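Side-chain contacts in soluble lytic murein transglycosylase (Escherichia coli, PDB 1QSA), which cleaves the glycosidic bonds between N-acetylmuramic acid and N-acetylglucosamine in peptidoglycan, working from chain ends and leaving a 1,6-anhydro bond in the muramic acid residue: residues Ala104-Tyr109 with Lys126-Thr131; Tyr108-Trp113 with Phe143-Ala148; Leu163-Lys166 with Leu172-Val175. All blocks are in the same frame, centred on the assembly; numbering follows the deposited sequence. Where two conformers were deposited one is given.

Contact 1 (Ala104-Tyr109 with Lys126-Thr131); sequences AQCNYY and KELWLT
Leu128 reaches across from helix 118-129 and divides its two methyl groups among residues of helix 102-114, CD1 going to Cys106 and Tyr109 and CD2 to Gln105. Its CG stands opposite the carbonyl carbon about the first side-chain bond (chi1 -72°), which brings CD1 onto the facing backbone and CD2 beside the Gln105 amide. CD1 settles on the main chain of Cys106, 3.9 Å from the Cys106 CA atom, where the two helix backbones also come nearest each other. The same methyl meets the Tyr109 ring obliquely, 4.0 Å from Tyr109 CD2. The other branch, CD2, lies 3.7 Å from Gln105 OE1 and so packs against the amide end of that side chain. Cys106 adds SG, 4.3 Å from Leu128 CD1; this sulfur is tied by a disulfide to Cys139, whose side chain also touches Leu128, so the leucine packs beside the cross-link that joins helix 102-114 to helix 138-148.

Toward solvent the contact turns polar and is bridged by water. One water donates to Gln105 OE1 (2.9 Å) and, over a longer 3.3 Å, to Glu127 OE2. A second lies 2.7 Å from Tyr109 OH and gives only a weak bond to Glu127 OE1. The amide is oriented further by Gln105 NE2, bonded to Pro99 O, while Glu127 forms a salt bridge with Lys98. A leucine set between the helices, with water bridges alongside, thus joins two helices consecutive in the chain within the alpha-superhelix of this enzyme.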
loop_
_atom_site.group_PDB
_atom_site.type_symbol
_atom_site.label_atom_id
_atom_site.label_comp_id
_atom_site.label_asym_id
_atom_site.label_seq_id
_atom_site.Cartn_x
_atom_site.Cartn_y
_atom_site.Cartn_z
ATOM N N ALA A 104 13.208 -18.505 -6.615
ATOM C CA ALA A 104 13.535 -19.290 -7.813
ATOM C C ALA A 104 14.815 -18.755 -8.475
ATOM O O ALA A 104 15.610 -19.536 -9.006
ATOM C CB ALA A 104 12.367 -19.276 -8.815
ATOM N N GLN A 105 15.032 -17.439 -8.435
ATOM C CA GLN A 105 16.238 -16.852 -9.035
ATOM C C GLN A 105 17.479 -17.291 -8.260
ATOM O O GLN A 105 18.515 -17.593 -8.862
ATOM C CB GLN A 105 16.127 -15.331 -9.078
ATOM C CG GLN A 105 15.086 -14.853 -10.095
ATOM C CD GLN A 105 14.733 -13.388 -9.926
ATOM O OE1 GLN A 105 15.349 -12.673 -9.132
ATOM N NE2 GLN A 105 13.749 -12.927 -10.692
ATOM N N CYS A 106 17.365 -17.333 -6.931
ATOM C CA CYS A 106 18.468 -17.783 -6.078
ATOM C C CYS A 106 18.850 -19.205 -6.499
ATOM O O CYS A 106 20.023 -19.537 -6.649
ATOM C CB CYS A 106 18.046 -17.834 -4.615
ATOM S SG CYS A 106 17.615 -16.240 -3.838
ATOM N N ASN A 107 17.843 -20.043 -6.706
ATOM C CA ASN A 107 18.093 -21.424 -7.094
ATOM C C ASN A 107 18.624 -21.566 -8.523
ATOM O O ASN A 107 19.475 -22.420 -8.801
ATOM C CB ASN A 107 16.828 -22.260 -6.874
ATOM C CG ASN A 107 16.593 -22.560 -5.402
ATOM O OD1 ASN A 107 17.537 -22.871 -4.666
ATOM N ND2 ASN A 107 15.343 -22.492 -4.970
ATOM N N TYR A 108 18.154 -20.692 -9.410
ATOM C CA TYR A 108 18.584 -20.679 -10.808
ATOM C C TYR A 108 20.085 -20.386 -10.879
ATOM O O TYR A 108 20.835 -21.081 -11.582
ATOM C CB TYR A 108 17.797 -19.606 -11.565
ATOM C CG TYR A 108 18.239 -19.355 -12.993
ATOM C CD1 TYR A 108 17.738 -20.133 -14.049
ATOM C CD2 TYR A 108 19.123 -18.315 -13.305
ATOM C CE1 TYR A 108 18.099 -19.876 -15.377
ATOM C CE2 TYR A 108 19.493 -18.049 -14.637
ATOM C CZ TYR A 108 18.972 -18.831 -15.664
ATOM O OH TYR A 108 19.301 -18.535 -16.974
ATOM N N TYR A 109 20.528 -19.347 -10.168
ATOM C CA TYR A 109 21.951 -19.018 -10.178
ATOM C C TYR A 109 22.815 -20.045 -9.471
ATOM O O TYR A 109 23.933 -20.300 -9.907
ATOM C CB TYR A 109 22.188 -17.593 -9.692
ATOM C CG TYR A 109 21.674 -16.625 -10.720
ATOM C CD1 TYR A 109 22.267 -16.564 -11.986
ATOM C CD2 TYR A 109 20.562 -15.826 -10.470
ATOM C CE1 TYR A 109 21.771 -15.739 -12.968
ATOM C CE2 TYR A 109 20.046 -14.988 -11.465
ATOM C CZ TYR A 109 20.663 -14.953 -12.706
ATOM O OH TYR A 109 20.190 -14.125 -13.691
ATOM N N LYS A 126 25.312 -11.222 -7.420
ATOM C CA LYS A 126 25.552 -9.816 -7.087
ATOM C C LYS A 126 24.268 -8.986 -7.135
ATOM O O LYS A 126 24.024 -8.154 -6.260
ATOM C CB LYS A 126 26.615 -9.215 -8.015
ATOM C CG LYS A 126 27.019 -7.808 -7.613
ATOM C CD LYS A 126 28.094 -7.254 -8.533
ATOM C CE LYS A 126 28.493 -5.849 -8.093
ATOM N NZ LYS A 126 29.490 -5.237 -9.015
ATOM N N GLU A 127 23.440 -9.238 -8.140
ATOM C CA GLU A 127 22.179 -8.525 -8.290
ATOM C C GLU A 127 21.223 -8.842 -7.123
ATOM O O GLU A 127 20.526 -7.962 -6.626
ATOM C CB GLU A 127 21.535 -8.894 -9.624
ATOM C CG GLU A 127 20.287 -8.094 -9.953
ATOM C CD GLU A 127 19.784 -8.355 -11.363
ATOM O OE1 GLU A 127 20.620 -8.571 -12.274
ATOM O OE2 GLU A 127 18.548 -8.343 -11.560
ATOM N N LEU A 128 21.212 -10.100 -6.698
ATOM C CA LEU A 128 20.363 -10.552 -5.596
ATOM C C LEU A 128 20.897 -10.064 -4.239
ATOM O O LEU A 128 20.147 -9.904 -3.273
ATOM C CB LEU A 128 20.282 -12.092 -5.609
ATOM C CG LEU A 128 19.457 -12.735 -6.738
ATOM C CD1 LEU A 128 19.793 -14.225 -6.897
ATOM C CD2 LEU A 128 17.967 -12.529 -6.468
ATOM N N TRP A 129 22.204 -9.840 -4.184
ATOM C CA TRP A 129 22.881 -9.410 -2.972
ATOM C C TRP A 129 22.687 -7.941 -2.632
ATOM O O TRP A 129 22.537 -7.588 -1.467
ATOM C CB TRP A 129 24.382 -9.687 -3.131
ATOM C CG TRP A 129 25.266 -9.200 -2.014
ATOM C CD1 TRP A 129 26.019 -8.046 -1.991
ATOM C CD2 TRP A 129 25.557 -9.893 -0.795
ATOM N NE1 TRP A 129 26.759 -7.993 -0.835
ATOM C CE2 TRP A 129 26.498 -9.108 -0.081
ATOM C CE3 TRP A 129 25.119 -11.104 -0.234
ATOM C CZ2 TRP A 129 27.006 -9.495 1.162
ATOM C CZ3 TRP A 129 25.623 -11.492 1.006
ATOM C CH2 TRP A 129 26.560 -10.684 1.692
ATOM N N LEU A 130 22.704 -7.094 -3.650
ATOM C CA LEU A 130 22.622 -5.653 -3.445
ATOM C C LEU A 130 21.262 -5.088 -3.078
ATOM O O LEU A 130 20.641 -4.327 -3.827
ATOM C CB LEU A 130 23.266 -4.911 -4.626
ATOM C CG LEU A 130 24.779 -5.172 -4.752
ATOM C CD1 LEU A 130 25.292 -4.659 -6.077
ATOM C CD2 LEU A 130 25.549 -4.536 -3.593
ATOM N N THR A 131 20.855 -5.426 -1.862
ATOM C CA THR A 131 19.590 -4.979 -1.275
ATOM C C THR A 131 19.706 -5.069 0.246
ATOM O O THR A 131 20.401 -5.945 0.781
ATOM C CB THR A 131 18.383 -5.828 -1.741
ATOM O OG1 THR A 131 17.189 -5.335 -1.116
ATOM C CG2 THR A 131 18.563 -7.301 -1.383
HETATM O O HOH W 1 17.457 -10.738 -9.578
HETATM O O HOH W 2 20.269 -11.553 -12.816
#

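Contact 2 (Tyr108-Trp113 with Phe143-Ala148); sequences YYYAKW and FSVWRA. With SO4 (sulfate ion), chain F; SO4 (sulfate ion), chain M.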
loop_
_atom_site.group_PDB
_atom_site.type_symbol
_atom_site.label_atom_id
_atom_site.label_comp_id
_atom_site.label_asym_id
_atom_site.label_seq_id
_atom_site.Cartn_x
_atom_site.Cartn_y
_atom_site.Cartn_z
ATOM N N TYR A 108 18.154 -20.692 -9.410
ATOM C CA TYR A 108 18.584 -20.679 -10.808
ATOM C C TYR A 108 20.085 -20.386 -10.879
ATOM O O TYR A 108 20.835 -21.081 -11.582
ATOM C CB TYR A 108 17.797 -19.606 -11.565
ATOM C CG TYR A 108 18.239 -19.355 -12.993
ATOM C CD1 TYR A 108 17.738 -20.133 -14.049
ATOM C CD2 TYR A 108 19.123 -18.315 -13.305
ATOM C CE1 TYR A 108 18.099 -19.876 -15.377
ATOM C CE2 TYR A 108 19.493 -18.049 -14.637
ATOM C CZ TYR A 108 18.972 -18.831 -15.664
ATOM O OH TYR A 108 19.301 -18.535 -16.974
ATOM N N TYR A 109 20.528 -19.347 -10.168
ATOM C CA TYR A 109 21.951 -19.018 -10.178
ATOM C C TYR A 109 22.815 -20.045 -9.471
ATOM O O TYR A 109 23.933 -20.300 -9.907
ATOM C CB TYR A 109 22.188 -17.593 -9.692
ATOM C CG TYR A 109 21.674 -16.625 -10.720
ATOM C CD1 TYR A 109 22.267 -16.564 -11.986
ATOM C CD2 TYR A 109 20.562 -15.826 -10.470
ATOM C CE1 TYR A 109 21.771 -15.739 -12.968
ATOM C CE2 TYR A 109 20.046 -14.988 -11.465
ATOM C CZ TYR A 109 20.663 -14.953 -12.706
ATOM O OH TYR A 109 20.190 -14.125 -13.691
ATOM N N TYR A 110 22.288 -20.695 -8.434
ATOM C CA TYR A 110 23.065 -21.741 -7.765
ATOM C C TYR A 110 23.176 -22.919 -8.759
ATOM O O TYR A 110 24.222 -23.571 -8.849
ATOM C CB TYR A 110 22.391 -22.196 -6.471
ATOM C CG TYR A 110 23.238 -23.130 -5.640
ATOM C CD1 TYR A 110 24.373 -22.666 -4.963
ATOM C CD2 TYR A 110 22.894 -24.472 -5.505
ATOM C CE1 TYR A 110 25.136 -23.516 -4.169
ATOM C CE2 TYR A 110 23.652 -25.336 -4.710
ATOM C CZ TYR A 110 24.770 -24.850 -4.044
ATOM O OH TYR A 110 25.506 -25.710 -3.248
ATOM N N ALA A 111 22.115 -23.163 -9.536
ATOM C CA ALA A 111 22.153 -24.234 -10.548
ATOM C C ALA A 111 23.221 -23.908 -11.602
ATOM O O ALA A 111 23.893 -24.812 -12.110
ATOM C CB ALA A 111 20.793 -24.402 -11.215
ATOM N N LYS A 112 23.343 -22.628 -11.958
ATOM C CA LYS A 112 24.354 -22.185 -12.927
ATOM C C LYS A 112 25.753 -22.507 -12.386
ATOM O O LYS A 112 26.577 -23.057 -13.107
ATOM C CB LYS A 112 24.201 -20.685 -13.206
ATOM C CG LYS A 112 23.036 -20.344 -14.134
ATOM C CD LYS A 112 23.374 -20.655 -15.587
ATOM C CE LYS A 112 22.212 -20.350 -16.530
ATOM N NZ LYS A 112 22.650 -20.394 -17.964
ATOM N N TRP A 113 26.007 -22.207 -11.113
ATOM C CA TRP A 113 27.312 -22.517 -10.518
ATOM C C TRP A 113 27.592 -24.026 -10.548
ATOM O O TRP A 113 28.705 -24.466 -10.891
ATOM C CB TRP A 113 27.375 -22.023 -9.068
ATOM C CG TRP A 113 28.611 -22.475 -8.353
ATOM C CD1 TRP A 113 29.891 -22.013 -8.541
ATOM C CD2 TRP A 113 28.694 -23.496 -7.354
ATOM N NE1 TRP A 113 30.756 -22.693 -7.714
ATOM C CE2 TRP A 113 30.050 -23.604 -6.976
ATOM C CE3 TRP A 113 27.753 -24.332 -6.743
ATOM C CZ2 TRP A 113 30.490 -24.521 -6.003
ATOM C CZ3 TRP A 113 28.185 -25.248 -5.777
ATOM C CH2 TRP A 113 29.545 -25.331 -5.418
ATOM N N PHE A 143 25.165 -17.147 -2.020
ATOM C CA PHE A 143 26.039 -16.099 -1.514
ATOM C C PHE A 143 27.305 -16.724 -0.925
ATOM O O PHE A 143 28.381 -16.140 -1.001
ATOM C CB PHE A 143 25.318 -15.254 -0.444
ATOM C CG PHE A 143 24.145 -14.468 -0.965
ATOM C CD1 PHE A 143 24.092 -14.056 -2.298
ATOM C CD2 PHE A 143 23.095 -14.112 -0.106
ATOM C CE1 PHE A 143 23.016 -13.297 -2.779
ATOM C CE2 PHE A 143 22.015 -13.354 -0.570
ATOM C CZ PHE A 143 21.970 -12.943 -1.903
ATOM N N SER A 144 27.156 -17.903 -0.321
ATOM C CA SER A 144 28.279 -18.624 0.282
ATOM C C SER A 144 29.303 -19.057 -0.768
ATOM O O SER A 144 30.496 -18.779 -0.617
ATOM C CB SER A 144 27.773 -19.842 1.054
ATOM O OG SER A 144 28.844 -20.481 1.720
ATOM N N VAL A 145 28.858 -19.721 -1.837
ATOM C CA VAL A 145 29.807 -20.158 -2.873
ATOM C C VAL A 145 30.390 -18.973 -3.636
ATOM O O VAL A 145 31.557 -19.006 -4.057
ATOM C CB VAL A 145 29.209 -21.229 -3.858
ATOM C CG1 VAL A 145 28.842 -22.502 -3.091
ATOM C CG2 VAL A 145 28.003 -20.686 -4.625
ATOM N N TRP A 146 29.599 -17.908 -3.778
ATOM C CA TRP A 146 30.037 -16.698 -4.465
ATOM C C TRP A 146 31.228 -16.117 -3.714
ATOM O O TRP A 146 32.267 -15.823 -4.312
ATOM C CB TRP A 146 28.892 -15.683 -4.530
ATOM C CG TRP A 146 29.237 -14.333 -5.099
ATOM C CD1 TRP A 146 30.115 -14.048 -6.113
ATOM C CD2 TRP A 146 28.678 -13.077 -4.691
ATOM N NE1 TRP A 146 30.131 -12.695 -6.360
ATOM C CE2 TRP A 146 29.259 -12.076 -5.501
ATOM C CE3 TRP A 146 27.737 -12.704 -3.718
ATOM C CZ2 TRP A 146 28.927 -10.721 -5.374
ATOM C CZ3 TRP A 146 27.409 -11.360 -3.591
ATOM C CH2 TRP A 146 28.003 -10.385 -4.419
ATOM N N ARG A 147 31.090 -15.988 -2.399
ATOM C CA ARG A 147 32.173 -15.465 -1.582
ATOM C C ARG A 147 33.378 -16.426 -1.588
ATOM O O ARG A 147 34.523 -15.993 -1.673
ATOM C CB ARG A 147 31.695 -15.222 -0.145
ATOM C CG ARG A 147 32.779 -14.676 0.781
ATOM C CD ARG A 147 32.209 -14.334 2.149
ATOM N NE ARG A 147 33.238 -13.792 3.039
ATOM C CZ ARG A 147 33.002 -13.303 4.253
ATOM N NH1 ARG A 147 31.765 -13.257 4.741
ATOM N NH2 ARG A 147 34.012 -12.843 4.984
ATOM N N ALA A 148 33.111 -17.726 -1.542
ATOM C CA ALA A 148 34.175 -18.727 -1.533
ATOM C C ALA A 148 35.009 -18.741 -2.817
ATOM O O ALA A 148 36.161 -19.174 -2.796
ATOM C CB ALA A 148 33.594 -20.114 -1.270
HETATM S S SO4 F . 34.575 -21.647 -8.825
HETATM O O1 SO4 F . 35.610 -20.891 -8.086
HETATM O O2 SO4 F . 33.391 -21.777 -7.948
HETATM O O3 SO4 F . 34.239 -20.929 -10.074
HETATM O O4 SO4 F . 35.086 -22.989 -9.158
HETATM S S SO4 M . 37.936 -13.133 4.165
HETATM O O1 SO4 M . 38.150 -11.995 3.249
HETATM O O2 SO4 M . 38.095 -12.685 5.561
HETATM O O3 SO4 M . 36.580 -13.688 3.965
HETATM O O4 SO4 M . 38.935 -14.186 3.883
#
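Val145 presents its isopropyl group to two aromatic side chains of helix 102-114, Trp113 and Tyr110. Its CG1 methyl sits above the six-membered ring of Trp113, 3.8 Å from the ring centroid and only 14° off the normal, a well-centred CH-pi contact; the nearest ring atom is Trp113 CH2, 3.7 Å from Val145 CG1. The second methyl, CG2, lies 4.0 Å from Trp113 CD2, so both branches lie over the same face, CG1 on the six-membered ring and CG2 by the ring fusion. Val145 CG1 takes the place anti to the carbonyl carbon, leaving CG2 between backbone nitrogen and carbonyl, and this rotation turns both methyls to the aromatic pair. Tyr110 is met differently: Val145 CG1 approaches its edge, 4.0 Å from Tyr110 CE1, with the two side chains crossing at about a right angle.

The contact joins helices 102-114 and 138-148 of the alpha-superhelix, which touch here although helix 118-129 lies between them in sequence. That intervening helix takes part through Trp122, which touches Val145 and meets the ring of Trp113. Tyr110 also meets Trp88 edge to face and Lys141 in a cation-pi contact.

With chi1 at 172°, the indole of Trp113 extends from its helix toward Val145, while NE1 points to a sulfate ion, probably from the crystallisation liquor. Trp113 NE1 donates in the ring plane to O2 of this ion (2.8 Å, 160° at the hydrogen). Exchanging Trp113 for an alanine would probably leave the Val145 methyls without the indole face and take away the sulfate's N-H donor. Farther along helix 138-148, the extended chain of Arg147 carries NH2 to O3 of another sulfate (2.9 Å), while its NH1 bonds to Gln179 O.

Contact 3 (Leu163-Lys166 with Leu172-Val175); sequences LAMK and LVTV. With SO4 (sulfate ion), chain N.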
loop_
_atom_site.group_PDB
_atom_site.type_symbol
_atom_site.label_atom_id
_atom_site.label_comp_id
_atom_site.label_asym_id
_atom_site.label_seq_id
_atom_site.Cartn_x
_atom_site.Cartn_y
_atom_site.Cartn_z
ATOM N N LEU A 163 23.230 -0.672 2.860
ATOM C CA LEU A 163 21.835 -0.804 2.425
ATOM C C LEU A 163 20.943 -1.392 3.523
ATOM O O LEU A 163 19.800 -0.940 3.720
ATOM C CB LEU A 163 21.734 -1.672 1.158
ATOM C CG LEU A 163 22.293 -1.090 -0.153
ATOM C CD1 LEU A 163 22.300 -2.162 -1.242
ATOM C CD2 LEU A 163 21.488 0.111 -0.597
ATOM N N ALA A 164 21.456 -2.394 4.238
ATOM C CA ALA A 164 20.691 -3.025 5.314
ATOM C C ALA A 164 20.436 -2.011 6.442
ATOM O O ALA A 164 19.337 -1.941 6.988
ATOM C CB ALA A 164 21.436 -4.262 5.854
ATOM N N MET A 165 21.454 -1.216 6.765
ATOM C CA MET A 165 21.333 -0.207 7.820
ATOM C C MET A 165 20.277 0.832 7.447
ATOM O O MET A 165 19.392 1.134 8.251
ATOM C CB MET A 165 22.684 0.469 8.061
ATOM C CG MET A 165 22.697 1.434 9.252
ATOM S SD MET A 165 22.501 0.578 10.816
ATOM C CE MET A 165 22.700 1.957 11.968
ATOM N N LYS A 166 20.328 1.314 6.208
ATOM C CA LYS A 166 19.375 2.318 5.722
ATOM C C LYS A 166 17.954 1.792 5.723
ATOM O O LYS A 166 17.008 2.546 5.959
ATOM C CB LYS A 166 19.747 2.786 4.317
ATOM C CG LYS A 166 20.967 3.704 4.284
ATOM C CD LYS A 166 21.517 3.850 2.866
ATOM C CE LYS A 166 20.476 4.404 1.904
ATOM N NZ LYS A 166 20.107 5.815 2.170
ATOM N N LEU A 172 20.255 -7.910 9.913
ATOM C CA LEU A 172 21.117 -8.252 8.781
ATOM C C LEU A 172 22.458 -7.517 8.907
ATOM O O LEU A 172 23.505 -8.086 8.621
ATOM C CB LEU A 172 20.436 -7.929 7.446
ATOM C CG LEU A 172 21.243 -8.176 6.160
ATOM C CD1 LEU A 172 21.726 -9.629 6.084
ATOM C CD2 LEU A 172 20.406 -7.805 4.938
ATOM N N VAL A 173 22.428 -6.262 9.351
ATOM C CA VAL A 173 23.676 -5.517 9.534
ATOM C C VAL A 173 24.611 -6.302 10.456
ATOM O O VAL A 173 25.795 -6.489 10.149
ATOM C CB VAL A 173 23.423 -4.103 10.158
ATOM C CG1 VAL A 173 24.766 -3.433 10.517
ATOM C CG2 VAL A 173 22.692 -3.228 9.150
ATOM N N THR A 174 24.043 -6.800 11.551
ATOM C CA THR A 174 24.788 -7.561 12.532
ATOM C C THR A 174 25.310 -8.892 11.989
ATOM O O THR A 174 26.467 -9.239 12.228
ATOM C CB THR A 174 23.954 -7.722 13.817
ATOM O OG1 THR A 174 23.949 -6.462 14.507
ATOM C CG2 THR A 174 24.520 -8.804 14.721
ATOM N N VAL A 175 24.475 -9.630 11.253
ATOM C CA VAL A 175 24.913 -10.903 10.676
ATOM C C VAL A 175 26.073 -10.675 9.694
ATOM O O VAL A 175 27.078 -11.397 9.731
ATOM C CB VAL A 175 23.746 -11.645 9.950
ATOM C CG1 VAL A 175 24.271 -12.828 9.111
ATOM C CG2 VAL A 175 22.759 -12.164 10.975
HETATM S S SO4 N . 21.528 5.534 -1.960
HETATM O O1 SO4 N . 21.265 4.084 -1.842
HETATM O O2 SO4 N . 20.336 6.200 -2.524
HETATM O O3 SO4 N . 21.826 6.092 -0.627
HETATM O O4 SO4 N . 22.686 5.760 -2.851
#
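Ala164 and Val173 bring two helical backbones within 5.7 Å of each other, CA to CA, where helix 170-178 follows helix 154-166 after a short turn. So close an approach is possible because Ala164 contributes nothing beyond its CB, and both neighbours on the second helix rest on that one methyl. Val173 CG2 stands 3.7 Å from Ala164 CB, and Leu172 CD2 packs on the same carbon at 3.8 Å.

Val173 also reaches the facing backbone. Its CG1 is trans to the backbone nitrogen (chi1 172°), which directs CG2 at the facing helix, where the methyl presses on the main chain itself, 3.4 Å from Met165 N. The side chain of Met165 offers CB to this methyl at 3.9 Å. It then bends at its second torsion (chi2 67°), which carries the thioether off toward Met217, Val220 and Ala221. Val173 in turn is covered by Ile191 and Ala195; Met165 and Val173 thus also touch helices 212-228 and 185-196.

At the start of the second helix, Asn169 OD1 accepts a bond from Leu172 N. Tight packing of Val173 and Leu172 on Ala164 and Met165 marks two successive helices joined by a short turn, a close helix-helix junction of the alpha-superhelix.

How the contacts relate
Contacts 1 and 2 both start from helix 102-114, which faces helix 118-129 in the first and helix 138-148 in the second; their centres lie about 9 Å apart, and Trp129 packs on Trp146 and Phe143 between them. Contact 3 lies farther along the chain, about 17 Å from contact 1 between centres, yet Leu163 CD1 touches the backbone at Leu130 and Thr131. The chemistry varies with burial: contact 3 is buried and aliphatic, contact 1 partly buried, with a leucine between the helices and water bridges beside it, and contact 2 a surface contact built on aromatic rings. Contacts 2 and 3 do not touch.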